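Local coordinates for protein uridylate kinase (Bacillus anthracis, PDB 2JJX) that probably phosphorylates UMP to UDP at the expense of ATP in pyrimidine nucleotide biosynthesis, and binds ATP at an allosteric site as well, at residues V147-I158 with M205-Y216. Residues are numbered along the deposited sequence; the frame is centred on the assembly and turned at random.
Sequences VTTDYPSVQRAI and MDQAALLLARDY
Helices 150-158 and 207-216 of the amino acid kinase fold pack side by side and nearly parallel, their segment axes 8.2 Å apart at closest approach, at an angle of 16°. The backbones are nearer at the N-terminal end, where Ala-209 CB packs on Tyr-151 CA and the two CA atoms are 4.2 Å apart. At the same end, Asp-150 OD2 accepts the backbone N-H of Asp-206 at 3.0 Å through its anti lone pair, a nearly straight bond (168°) that ties Asp-150 to the residue just before helix 207-216. Lys-18 makes a long, weak ion pair with Asp-150 OD1. The two helices lead into strands 164-169 and 220-224, adjacent and parallel in the central sheet. Leu-212 is a knob in the hole formed by Tyr-151, Val-154, Gln-155 and Ile-158; its CD1 packs against Val-154 CG2 (3.4 Å). With CG anti to the backbone N (chi1 -177°), the Tyr-151 ring slants across the second helix and turns its edge to the Ala-208/Ala-209 peptide, CD1 lying 3.6 Å from Ala-208 O. Toward the C-terminal ends, Ile-158 CD1 meets Tyr-216 CB at 3.5 Å. The Tyr-216 ring also meets Phe-146 of the second subunit, while Gln-155 NE2 hydrogen-bonds Gln-144 of that subunit.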
ATOM      1  N   VAL A 147      -6.053 -20.409  12.766  1.00 38.22           N
ATOM      2  CA  VAL A 147      -7.021 -19.943  13.746  1.00 34.11           C
ATOM      3  C   VAL A 147      -8.437 -19.916  13.194  1.00 45.74           C
ATOM      4  O   VAL A 147      -8.664 -19.811  11.998  1.00 48.70           O
ATOM      5  CB  VAL A 147      -6.626 -18.573  14.244  1.00 36.41           C
ATOM      6  CG1 VAL A 147      -7.492 -17.535  13.615  1.00 38.85           C
ATOM      7  CG2 VAL A 147      -6.715 -18.529  15.723  1.00 37.29           C
ATOM      8  N   THR A 148      -9.391 -20.071  14.094  1.00 51.24           N
ATOM      9  CA  THR A 148     -10.813 -20.103  13.781  1.00 51.33           C
ATOM     10  C   THR A 148     -11.390 -18.705  13.990  1.00 63.38           C
ATOM     11  O   THR A 148     -10.756 -17.824  14.559  1.00 71.23           O
ATOM     12  CB  THR A 148     -11.522 -21.092  14.734  1.00 62.45           C
ATOM     13  OG1 THR A 148     -10.950 -22.395  14.601  1.00 84.58           O
ATOM     14  CG2 THR A 148     -13.004 -21.162  14.454  1.00 64.49           C
ATOM     15  N   THR A 149     -12.662 -18.562  13.666  1.00 55.78           N
ATOM     16  CA  THR A 149     -13.399 -17.330  13.906  1.00 52.16           C
ATOM     17  C   THR A 149     -13.403 -16.942  15.391  1.00 49.15           C
ATOM     18  O   THR A 149     -13.497 -15.769  15.727  1.00 51.46           O
ATOM     19  CB  THR A 149     -14.857 -17.523  13.430  1.00 72.44           C
ATOM     20  OG1 THR A 149     -14.873 -18.069  12.104  1.00 80.14           O
ATOM     21  CG2 THR A 149     -15.629 -16.227  13.449  1.00 77.57           C
ATOM     22  N   ASP A 150     -13.420 -17.933  16.281  1.00 45.39           N
ATOM     23  CA  ASP A 150     -13.532 -17.700  17.720  1.00 42.37           C
ATOM     24  C   ASP A 150     -12.479 -16.740  18.212  1.00 47.82           C
ATOM     25  O   ASP A 150     -12.801 -15.761  18.870  1.00 55.85           O
ATOM     26  CB  ASP A 150     -13.377 -19.001  18.514  1.00 46.49           C
ATOM     27  CG  ASP A 150     -14.319 -20.102  18.042  1.00 81.21           C
ATOM     28  OD1 ASP A 150     -15.179 -19.860  17.167  1.00 87.95           O
ATOM     29  OD2 ASP A 150     -14.200 -21.234  18.555  1.00 79.37           O
ATOM     30  N   TYR A 151     -11.219 -17.078  17.956  1.00 41.42           N
ATOM     31  CA  TYR A 151     -10.069 -16.338  18.466  1.00 37.47           C
ATOM     32  C   TYR A 151     -10.019 -14.869  18.096  1.00 42.66           C
ATOM     33  O   TYR A 151      -9.840 -14.020  18.972  1.00 46.44           O
ATOM     34  CB  TYR A 151      -8.751 -17.028  18.089  1.00 37.41           C
ATOM     35  CG  TYR A 151      -7.540 -16.333  18.668  1.00 37.47           C
ATOM     36  CD1 TYR A 151      -7.171 -16.536  19.998  1.00 42.09           C
ATOM     37  CD2 TYR A 151      -6.893 -15.336  17.961  1.00 40.98           C
ATOM     38  CE1 TYR A 151      -6.162 -15.795  20.592  1.00 46.84           C
ATOM     39  CE2 TYR A 151      -5.875 -14.591  18.536  1.00 44.11           C
ATOM     40  CZ  TYR A 151      -5.494 -14.841  19.847  1.00 55.80           C
ATOM     41  OH  TYR A 151      -4.444 -14.140  20.413  1.00 49.07           O
ATOM     42  N   PRO A 152     -10.040 -14.562  16.782  1.00 35.43           N
ATOM     43  CA  PRO A 152     -10.008 -13.165  16.352  1.00 29.06           C
ATOM     44  C   PRO A 152     -11.152 -12.339  16.890  1.00 37.12           C
ATOM     45  O   PRO A 152     -11.128 -11.107  16.846  1.00 47.20           O
ATOM     46  CB  PRO A 152     -10.209 -13.282  14.837  1.00 31.15           C
ATOM     47  CG  PRO A 152      -9.834 -14.684  14.476  1.00 33.68           C
ATOM     48  CD  PRO A 152      -9.455 -15.416  15.735  1.00 34.59           C
ATOM     49  N   SER A 153     -12.258 -13.020  17.132  1.00 31.90           N
ATOM     50  CA  SER A 153     -13.461 -12.329  17.528  1.00 28.50           C
ATOM     51  C   SER A 153     -13.292 -11.938  18.977  1.00 38.62           C
ATOM     52  O   SER A 153     -13.660 -10.834  19.355  1.00 44.76           O
ATOM     53  CB  SER A 153     -14.707 -13.183  17.269  1.00 24.55           C
ATOM     54  OG  SER A 153     -14.774 -14.212  18.235  1.00 50.66           O
ATOM     55  N   VAL A 154     -12.618 -12.766  19.768  1.00 33.38           N
ATOM     56  CA  VAL A 154     -12.365 -12.356  21.147  1.00 29.16           C
ATOM     57  C   VAL A 154     -11.282 -11.299  21.202  1.00 35.48           C
ATOM     58  O   VAL A 154     -11.324 -10.360  22.017  1.00 43.58           O
ATOM     59  CB  VAL A 154     -12.187 -13.478  22.178  1.00 26.48           C
ATOM     60  CG1 VAL A 154     -12.252 -14.855  21.567  1.00 27.52           C
ATOM     61  CG2 VAL A 154     -10.932 -13.280  22.961  1.00 26.73           C
ATOM     62  N   GLN A 155     -10.345 -11.410  20.270  1.00 23.25           N
ATOM     63  CA  GLN A 155      -9.238 -10.466  20.222  1.00 16.18           C
ATOM     64  C   GLN A 155      -9.778  -9.090  19.893  1.00 29.09           C
ATOM     65  O   GLN A 155      -9.577  -8.164  20.661  1.00 37.69           O
ATOM     66  CB  GLN A 155      -8.176 -10.919  19.236  1.00 15.07           C
ATOM     67  CG  GLN A 155      -7.539  -9.795  18.504  1.00 45.51           C
ATOM     68  CD  GLN A 155      -6.451 -10.289  17.583  1.00 32.72           C
ATOM     69  OE1 GLN A 155      -6.005 -11.429  17.692  1.00 49.67           O
ATOM     70  NE2 GLN A 155      -6.015  -9.434  16.671  1.00 40.98           N
ATOM     71  N   ARG A 156     -10.599  -8.987  18.848  1.00 32.75           N
ATOM     72  CA  ARG A 156     -11.305  -7.742  18.506  1.00 32.16           C
ATOM     73  C   ARG A 156     -12.237  -7.237  19.629  1.00 35.86           C
ATOM     74  O   ARG A 156     -12.380  -6.022  19.823  1.00 38.20           O
ATOM     75  CB  ARG A 156     -12.095  -7.899  17.207  1.00 28.62           C
ATOM     76  CG  ARG A 156     -11.284  -8.312  16.009  1.00 40.95           C
ATOM     77  CD  ARG A 156     -10.815  -7.086  15.199  1.00 47.56           C
ATOM     78  NE  ARG A 156      -9.363  -7.107  14.999  1.00 42.42           N
ATOM     79  CZ  ARG A 156      -8.774  -7.157  13.811  1.00 38.95           C
ATOM     80  NH1 ARG A 156      -9.514  -7.126  12.702  1.00 50.23           N
ATOM     81  NH2 ARG A 156      -7.445  -7.187  13.731  1.00 51.01           N
ATOM     82  N   ALA A 157     -12.870  -8.150  20.365  1.00 29.50           N
ATOM     83  CA  ALA A 157     -13.722  -7.735  21.490  1.00 29.69           C
ATOM     84  C   ALA A 157     -12.862  -6.956  22.494  1.00 38.57           C
ATOM     85  O   ALA A 157     -13.156  -5.809  22.806  1.00 42.81           O
ATOM     86  CB  ALA A 157     -14.408  -8.968  22.182  1.00 25.56           C
ATOM     87  N   ILE A 158     -11.771  -7.568  22.950  1.00 26.80           N
ATOM     88  CA  ILE A 158     -10.860  -6.934  23.906  1.00 24.21           C
ATOM     89  C   ILE A 158     -10.329  -5.609  23.350  1.00 36.66           C
ATOM     90  O   ILE A 158     -10.415  -4.565  23.990  1.00 38.27           O
ATOM     91  CB  ILE A 158      -9.738  -7.872  24.389  1.00 25.48           C
ATOM     92  CG1 ILE A 158     -10.282  -9.146  25.043  1.00 23.44           C
ATOM     93  CG2 ILE A 158      -8.770  -7.165  25.313  1.00 18.85           C
ATOM     94  CD1 ILE A 158      -9.278 -10.267  25.047  1.00 39.82           C
ATOM     95  N   MET A 205     -15.558 -23.654  22.326  1.00 75.27           N
ATOM     96  CA  MET A 205     -14.878 -22.603  21.590  1.00 67.66           C
ATOM     97  C   MET A 205     -13.371 -22.852  21.725  1.00 57.61           C
ATOM     98  O   MET A 205     -12.944 -23.503  22.660  1.00 57.00           O
ATOM     99  CB  MET A 205     -15.271 -21.220  22.140  1.00 68.67           C
ATOM    100  CG  MET A 205     -14.132 -20.399  22.740  1.00 70.22           C
ATOM    101  SD  MET A 205     -14.708 -18.754  23.276  1.00 72.70           S
ATOM    102  CE  MET A 205     -15.136 -18.022  21.715  1.00 63.98           C
ATOM    103  N   ASP A 206     -12.584 -22.409  20.753  1.00 51.20           N
ATOM    104  CA  ASP A 206     -11.131 -22.556  20.775  1.00 48.85           C
ATOM    105  C   ASP A 206     -10.569 -22.425  22.184  1.00 53.72           C
ATOM    106  O   ASP A 206     -10.945 -21.520  22.919  1.00 57.61           O
ATOM    107  CB  ASP A 206     -10.515 -21.426  19.953  1.00 49.46           C
ATOM    108  CG  ASP A 206      -9.806 -21.919  18.733  1.00 83.92           C
ATOM    109  OD1 ASP A 206      -9.517 -23.127  18.676  1.00 93.53           O
ATOM    110  OD2 ASP A 206      -9.515 -21.096  17.838  1.00 90.43           O
ATOM    111  N   GLN A 207      -9.611 -23.274  22.531  1.00 43.89           N
ATOM    112  CA  GLN A 207      -8.890 -23.097  23.773  1.00 41.35           C
ATOM    113  C   GLN A 207      -8.226 -21.714  23.727  1.00 44.69           C
ATOM    114  O   GLN A 207      -8.343 -20.916  24.664  1.00 44.25           O
ATOM    115  CB  GLN A 207      -7.841 -24.208  23.943  1.00 44.47           C
ATOM    116  CG  GLN A 207      -8.467 -25.566  24.252  1.00 94.63           C
ATOM    117  CD  GLN A 207      -7.467 -26.677  24.589  1.00123.04           C
ATOM    118  OE1 GLN A 207      -6.488 -26.471  25.319  1.00105.35           O
ATOM    119  NE2 GLN A 207      -7.808 -27.896  24.183  1.00116.13           N
ATOM    120  N   ALA A 208      -7.542 -21.425  22.619  1.00 38.11           N
ATOM    121  CA  ALA A 208      -6.810 -20.160  22.493  1.00 38.37           C
ATOM    122  C   ALA A 208      -7.706 -18.938  22.702  1.00 43.66           C
ATOM    123  O   ALA A 208      -7.284 -17.928  23.277  1.00 43.61           O
ATOM    124  CB  ALA A 208      -6.095 -20.065  21.172  1.00 38.45           C
ATOM    125  N   ALA A 209      -8.948 -19.040  22.238  1.00 32.76           N
ATOM    126  CA  ALA A 209      -9.878 -17.930  22.345  1.00 32.71           C
ATOM    127  C   ALA A 209     -10.358 -17.806  23.789  1.00 40.64           C
ATOM    128  O   ALA A 209     -10.440 -16.724  24.346  1.00 40.84           O
ATOM    129  CB  ALA A 209     -11.029 -18.123  21.393  1.00 33.14           C
ATOM    130  N   LEU A 210     -10.539 -18.962  24.406  1.00 45.20           N
ATOM    131  CA  LEU A 210     -10.953 -19.130  25.790  1.00 44.87           C
ATOM    132  C   LEU A 210      -9.923 -18.551  26.751  1.00 42.91           C
ATOM    133  O   LEU A 210     -10.264 -17.898  27.730  1.00 38.00           O
ATOM    134  CB  LEU A 210     -10.997 -20.633  26.046  1.00 48.60           C
ATOM    135  CG  LEU A 210     -12.043 -21.138  27.016  1.00 59.49           C
ATOM    136  CD1 LEU A 210     -11.329 -21.432  28.344  1.00 61.09           C
ATOM    137  CD2 LEU A 210     -13.080 -20.016  27.124  1.00 62.38           C
ATOM    138  N   LEU A 211      -8.662 -18.890  26.513  1.00 38.02           N
ATOM    139  CA  LEU A 211      -7.558 -18.462  27.359  1.00 33.70           C
ATOM    140  C   LEU A 211      -7.435 -16.951  27.312  1.00 40.39           C
ATOM    141  O   LEU A 211      -7.209 -16.315  28.330  1.00 49.67           O
ATOM    142  CB  LEU A 211      -6.256 -19.086  26.842  1.00 33.60           C
ATOM    143  CG  LEU A 211      -5.742 -20.393  27.480  1.00 38.41           C
ATOM    144  CD1 LEU A 211      -6.850 -21.337  27.987  1.00 31.53           C
ATOM    145  CD2 LEU A 211      -4.765 -21.114  26.559  1.00 35.58           C
ATOM    146  N   LEU A 212      -7.564 -16.390  26.117  1.00 31.90           N
ATOM    147  CA  LEU A 212      -7.435 -14.962  25.884  1.00 28.84           C
ATOM    148  C   LEU A 212      -8.484 -14.235  26.691  1.00 39.24           C
ATOM    149  O   LEU A 212      -8.194 -13.289  27.428  1.00 42.00           O
ATOM    150  CB  LEU A 212      -7.703 -14.672  24.409  1.00 27.83           C
ATOM    151  CG  LEU A 212      -6.832 -13.574  23.810  1.00 29.94           C
ATOM    152  CD1 LEU A 212      -7.608 -12.851  22.739  1.00 27.18           C
ATOM    153  CD2 LEU A 212      -6.343 -12.632  24.906  1.00 28.50           C
ATOM    154  N   ALA A 213      -9.725 -14.629  26.446  1.00 40.33           N
ATOM    155  CA  ALA A 213     -10.858 -14.063  27.133  1.00 38.58           C
ATOM    156  C   ALA A 213     -10.666 -14.207  28.641  1.00 44.43           C
ATOM    157  O   ALA A 213     -10.977 -13.299  29.398  1.00 46.69           O
ATOM    158  CB  ALA A 213     -12.113 -14.799  26.675  1.00 37.22           C
ATOM    159  N   ARG A 214     -10.106 -15.335  29.074  1.00 39.35           N
ATOM    160  CA  ARG A 214      -9.892 -15.579  30.501  1.00 38.58           C
ATOM    161  C   ARG A 214      -8.800 -14.662  31.051  1.00 43.73           C
ATOM    162  O   ARG A 214      -8.935 -14.090  32.126  1.00 44.83           O
ATOM    163  CB  ARG A 214      -9.539 -17.049  30.754  1.00 37.03           C
ATOM    164  CG  ARG A 214      -9.013 -17.389  32.144  1.00 31.68           C
ATOM    165  CD  ARG A 214      -7.488 -17.484  32.142  1.00 48.99           C
ATOM    166  NE  ARG A 214      -6.990 -18.854  32.234  1.00 43.95           N
ATOM    167  CZ  ARG A 214      -5.902 -19.277  31.595  1.00 69.49           C
ATOM    168  NH1 ARG A 214      -5.241 -18.459  30.785  1.00 55.28           N
ATOM    169  NH2 ARG A 214      -5.466 -20.517  31.762  1.00 82.89           N
ATOM    170  N   ASP A 215      -7.764 -14.437  30.255  1.00 41.65           N
ATOM    171  CA  ASP A 215      -6.677 -13.548  30.646  1.00 41.75           C
ATOM    172  C   ASP A 215      -7.095 -12.086  30.761  1.00 46.70           C
ATOM    173  O   ASP A 215      -6.565 -11.354  31.599  1.00 49.03           O
ATOM    174  CB  ASP A 215      -5.465 -13.719  29.719  1.00 41.99           C
ATOM    175  CG  ASP A 215      -4.763 -15.047  29.934  1.00 70.08           C
ATOM    176  OD1 ASP A 215      -5.255 -15.885  30.717  1.00 73.96           O
ATOM    177  OD2 ASP A 215      -3.704 -15.265  29.327  1.00 82.96           O
ATOM    178  N   TYR A 216      -8.000 -11.652  29.886  1.00 40.84           N
ATOM    179  CA  TYR A 216      -8.432 -10.258  29.878  1.00 35.65           C
ATOM    180  C   TYR A 216      -9.782 -10.069  30.537  1.00 41.23           C
ATOM    181  O   TYR A 216     -10.347  -8.987  30.516  1.00 42.05           O
ATOM    182  CB  TYR A 216      -8.471  -9.718  28.455  1.00 37.13           C
ATOM    183  CG  TYR A 216      -7.102  -9.372  27.957  1.00 35.55           C
ATOM    184  CD1 TYR A 216      -6.624  -8.076  28.064  1.00 35.03           C
ATOM    185  CD2 TYR A 216      -6.223 -10.371  27.546  1.00 33.49           C
ATOM    186  CE1 TYR A 216      -5.328  -7.778  27.741  1.00 27.33           C
ATOM    187  CE2 TYR A 216      -4.915 -10.067  27.231  1.00 31.55           C
ATOM    188  CZ  TYR A 216      -4.477  -8.781  27.355  1.00 34.59           C
ATOM    189  OH  TYR A 216      -3.198  -8.475  26.971  1.00 61.75           O
TER